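Local coordinates for protein L-ribulose 3-epimerase (Methylomonas sp. DH-1, PDB 7CJ7) that catalyses the manganese-dependent epimerization of ketoses at carbon 3, most actively on L-ribulose, and works as a homodimer with a TIM-barrel fold, at residues A[152-157]-A[186-191]. Sequence-based numbering, arbitrary orientation.
Sequences EVVNRY and TYHMNI. With MN (manganese (II) ion), chain D; SOL (L-sorbose), chain C.
N155 and H188 mark the closest approach of CA atoms, 5.1 Å apart, where the loop 152-157 leaving strand 148-152 passes the helical segment 186-191. The contact is built round the H188 imidazole. V154 covers one face: its CB stands 3.6 Å from the centroid of the H188 ring and 8° off the normal, a CH-pi contact, while CG1 reaches NE2. Y187 CD2 lies over the centre of the opposite face, so the ring is clamped between an aliphatic and an aromatic neighbour. At the edge, N155 ND2 gives H188 ND1 a weak hydrogen bond of 3.0 Å, bent to 123° at the hydrogen, with amide and ring planes 45° apart. The amide is steadied from its other end, because N155 OD1 accepts from Y157 N at 2.8 Å and closes an Asx turn; I191 CD1 packs against N155 ND2 and CB. Fixed this way, H188 directs NE2 to L-sorbose, donating to O1 at 2.9 Å and to O2 at 3.0 Å. An alanine here would probably leave these two sugar oxygens without their shared donor and open a gap between V154 and Y187. E152, its chain extended from a CG anti to the backbone N, binds manganese through OE2 at 2.1 Å and accepts from sugar O4 through OE1. D185, H211 and E246 complete the protein ligands of the metal. Y187 OH bonds Y157 OH of the second subunit, which brings the dimer interface close to the substrate. Loop and helix together thus form part of the metal-and-ketose site at the C-terminal mouth of a TIM barrel.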
loop_
_atom_site.group_PDB
_atom_site.type_symbol
_atom_site.label_atom_id
_atom_site.label_comp_id
_atom_site.label_asym_id
_atom_site.label_seq_id
_atom_site.Cartn_x
_atom_site.Cartn_y
_atom_site.Cartn_z
ATOM N N GLU A 152 -2.919 -9.558 13.013
ATOM C CA GLU A 152 -3.282 -9.203 11.627
ATOM C C GLU A 152 -2.012 -8.879 10.835
ATOM O O GLU A 152 -1.324 -7.899 11.157
ATOM C CB GLU A 152 -4.244 -8.024 11.592
ATOM C CG GLU A 152 -4.858 -7.844 10.228
ATOM C CD GLU A 152 -5.838 -6.690 10.165
ATOM O OE1 GLU A 152 -5.943 -5.925 11.171
ATOM O OE2 GLU A 152 -6.497 -6.568 9.131
ATOM N N VAL A 153 -1.757 -9.665 9.801
ATOM C CA VAL A 153 -0.704 -9.394 8.784
ATOM C C VAL A 153 -1.163 -8.197 7.958
ATOM O O VAL A 153 -2.264 -8.242 7.394
ATOM C CB VAL A 153 -0.480 -10.639 7.914
ATOM C CG1 VAL A 153 0.530 -10.360 6.814
ATOM C CG2 VAL A 153 -0.070 -11.823 8.777
ATOM N N VAL A 154 -0.370 -7.140 7.901
ATOM C CA VAL A 154 -0.774 -5.948 7.114
ATOM C C VAL A 154 0.375 -5.583 6.184
ATOM O O VAL A 154 1.484 -6.137 6.318
ATOM C CB VAL A 154 -1.190 -4.770 8.010
ATOM C CG1 VAL A 154 -2.445 -5.090 8.806
ATOM C CG2 VAL A 154 -0.048 -4.344 8.921
ATOM N N ASN A 155 0.104 -4.679 5.258
ATOM C CA ASN A 155 1.055 -4.370 4.167
ATOM C C ASN A 155 2.237 -3.572 4.731
ATOM O O ASN A 155 2.191 -3.087 5.891
ATOM C CB ASN A 155 0.333 -3.689 3.000
ATOM C CG ASN A 155 -0.097 -2.278 3.312
ATOM O OD1 ASN A 155 0.752 -1.432 3.556
ATOM N ND2 ASN A 155 -1.403 -2.018 3.307
ATOM N N ARG A 156 3.258 -3.425 3.903
ATOM C CA ARG A 156 4.557 -2.778 4.210
ATOM C C ARG A 156 4.350 -1.346 4.723
ATOM O O ARG A 156 5.199 -0.879 5.507
ATOM C CB ARG A 156 5.402 -2.778 2.936
ATOM C CG ARG A 156 4.792 -1.959 1.805
ATOM C CD ARG A 156 5.453 -2.197 0.461
ATOM N NE ARG A 156 5.375 -3.592 0.058
ATOM C CZ ARG A 156 6.111 -4.133 -0.898
ATOM N NH1 ARG A 156 6.968 -3.384 -1.563
ATOM N NH2 ARG A 156 5.992 -5.419 -1.186
ATOM N N TYR A 157 3.309 -0.638 4.286
ATOM C CA TYR A 157 3.100 0.776 4.696
ATOM C C TYR A 157 2.470 0.844 6.100
ATOM O O TYR A 157 2.357 1.958 6.623
ATOM C CB TYR A 157 2.248 1.537 3.673
ATOM C CG TYR A 157 2.754 1.488 2.253
ATOM C CD1 TYR A 157 3.808 2.282 1.828
ATOM C CD2 TYR A 157 2.149 0.666 1.317
ATOM C CE1 TYR A 157 4.256 2.250 0.516
ATOM C CE2 TYR A 157 2.590 0.610 0.006
ATOM C CZ TYR A 157 3.639 1.419 -0.401
ATOM O OH TYR A 157 4.066 1.382 -1.693
ATOM N N THR A 186 -7.873 -9.527 3.165
ATOM C CA THR A 186 -7.741 -9.658 1.691
ATOM C C THR A 186 -7.142 -8.373 1.098
ATOM O O THR A 186 -6.454 -8.470 0.075
ATOM C CB THR A 186 -9.072 -10.030 1.035
ATOM O OG1 THR A 186 -10.060 -9.049 1.364
ATOM C CG2 THR A 186 -9.541 -11.407 1.455
ATOM N N TYR A 187 -7.408 -7.207 1.685
ATOM C CA TYR A 187 -6.849 -5.920 1.196
ATOM C C TYR A 187 -5.318 -5.972 1.269
ATOM O O TYR A 187 -4.633 -5.608 0.299
ATOM C CB TYR A 187 -7.397 -4.739 1.997
ATOM C CG TYR A 187 -6.598 -3.472 1.836
ATOM C CD1 TYR A 187 -6.690 -2.704 0.692
ATOM C CD2 TYR A 187 -5.745 -3.037 2.835
ATOM C CE1 TYR A 187 -5.945 -1.544 0.536
ATOM C CE2 TYR A 187 -5.002 -1.876 2.696
ATOM C CZ TYR A 187 -5.123 -1.112 1.554
ATOM O OH TYR A 187 -4.390 0.032 1.404
ATOM N N HIS A 188 -4.782 -6.401 2.412
ATOM C CA HIS A 188 -3.318 -6.492 2.643
ATOM C C HIS A 188 -2.719 -7.615 1.794
ATOM O O HIS A 188 -1.614 -7.425 1.255
ATOM C CB HIS A 188 -3.038 -6.634 4.138
ATOM C CG HIS A 188 -3.486 -5.443 4.914
ATOM N ND1 HIS A 188 -2.909 -4.200 4.747
ATOM C CD2 HIS A 188 -4.448 -5.301 5.853
ATOM C CE1 HIS A 188 -3.497 -3.345 5.565
ATOM N NE2 HIS A 188 -4.439 -3.999 6.255
ATOM N N MET A 189 -3.421 -8.740 1.671
ATOM C CA MET A 189 -2.946 -9.924 0.915
ATOM C C MET A 189 -2.790 -9.538 -0.558
ATOM O O MET A 189 -1.845 -10.017 -1.212
ATOM C CB MET A 189 -3.937 -11.083 1.028
ATOM C CG MET A 189 -4.108 -11.601 2.431
ATOM S SD MET A 189 -5.362 -12.895 2.499
ATOM C CE MET A 189 -4.569 -14.170 1.519
ATOM N N ASN A 190 -3.697 -8.691 -1.047
ATOM C CA ASN A 190 -3.743 -8.260 -2.467
ATOM C C ASN A 190 -2.411 -7.590 -2.828
ATOM O O ASN A 190 -1.977 -7.697 -3.989
ATOM C CB ASN A 190 -4.929 -7.327 -2.724
ATOM C CG ASN A 190 -4.999 -6.904 -4.173
ATOM O OD1 ASN A 190 -5.097 -7.752 -5.062
ATOM N ND2 ASN A 190 -4.876 -5.611 -4.420
ATOM N N ILE A 191 -1.779 -6.933 -1.856
ATOM C CA ILE A 191 -0.485 -6.227 -2.057
ATOM C C ILE A 191 0.662 -7.239 -1.921
ATOM O O ILE A 191 1.462 -7.336 -2.863
ATOM C CB ILE A 191 -0.365 -5.032 -1.093
ATOM C CG1 ILE A 191 -1.461 -3.999 -1.360
ATOM C CG2 ILE A 191 1.019 -4.412 -1.154
ATOM C CD1 ILE A 191 -1.692 -3.021 -0.231
HETATM MN MN MN D . -8.077 -5.387 8.487
HETATM C C1 SOL C . -5.692 -1.791 8.988
HETATM O O1 SOL C . -5.293 -1.560 7.657
HETATM C C2 SOL C . -6.660 -2.925 9.090
HETATM O O2 SOL C . -6.727 -3.764 8.207
HETATM C C3 SOL C . -7.593 -2.976 10.291
HETATM O O3 SOL C . -8.108 -4.274 10.476
HETATM C C4 SOL C . -6.894 -2.495 11.559
HETATM O O4 SOL C . -5.786 -3.352 11.843
HETATM C C5 SOL C . -7.806 -2.462 12.787
HETATM O O5 SOL C . -7.025 -2.179 13.948
HETATM C C6 SOL C . -8.919 -1.440 12.689
HETATM O O6 SOL C . -9.757 -1.497 13.846
#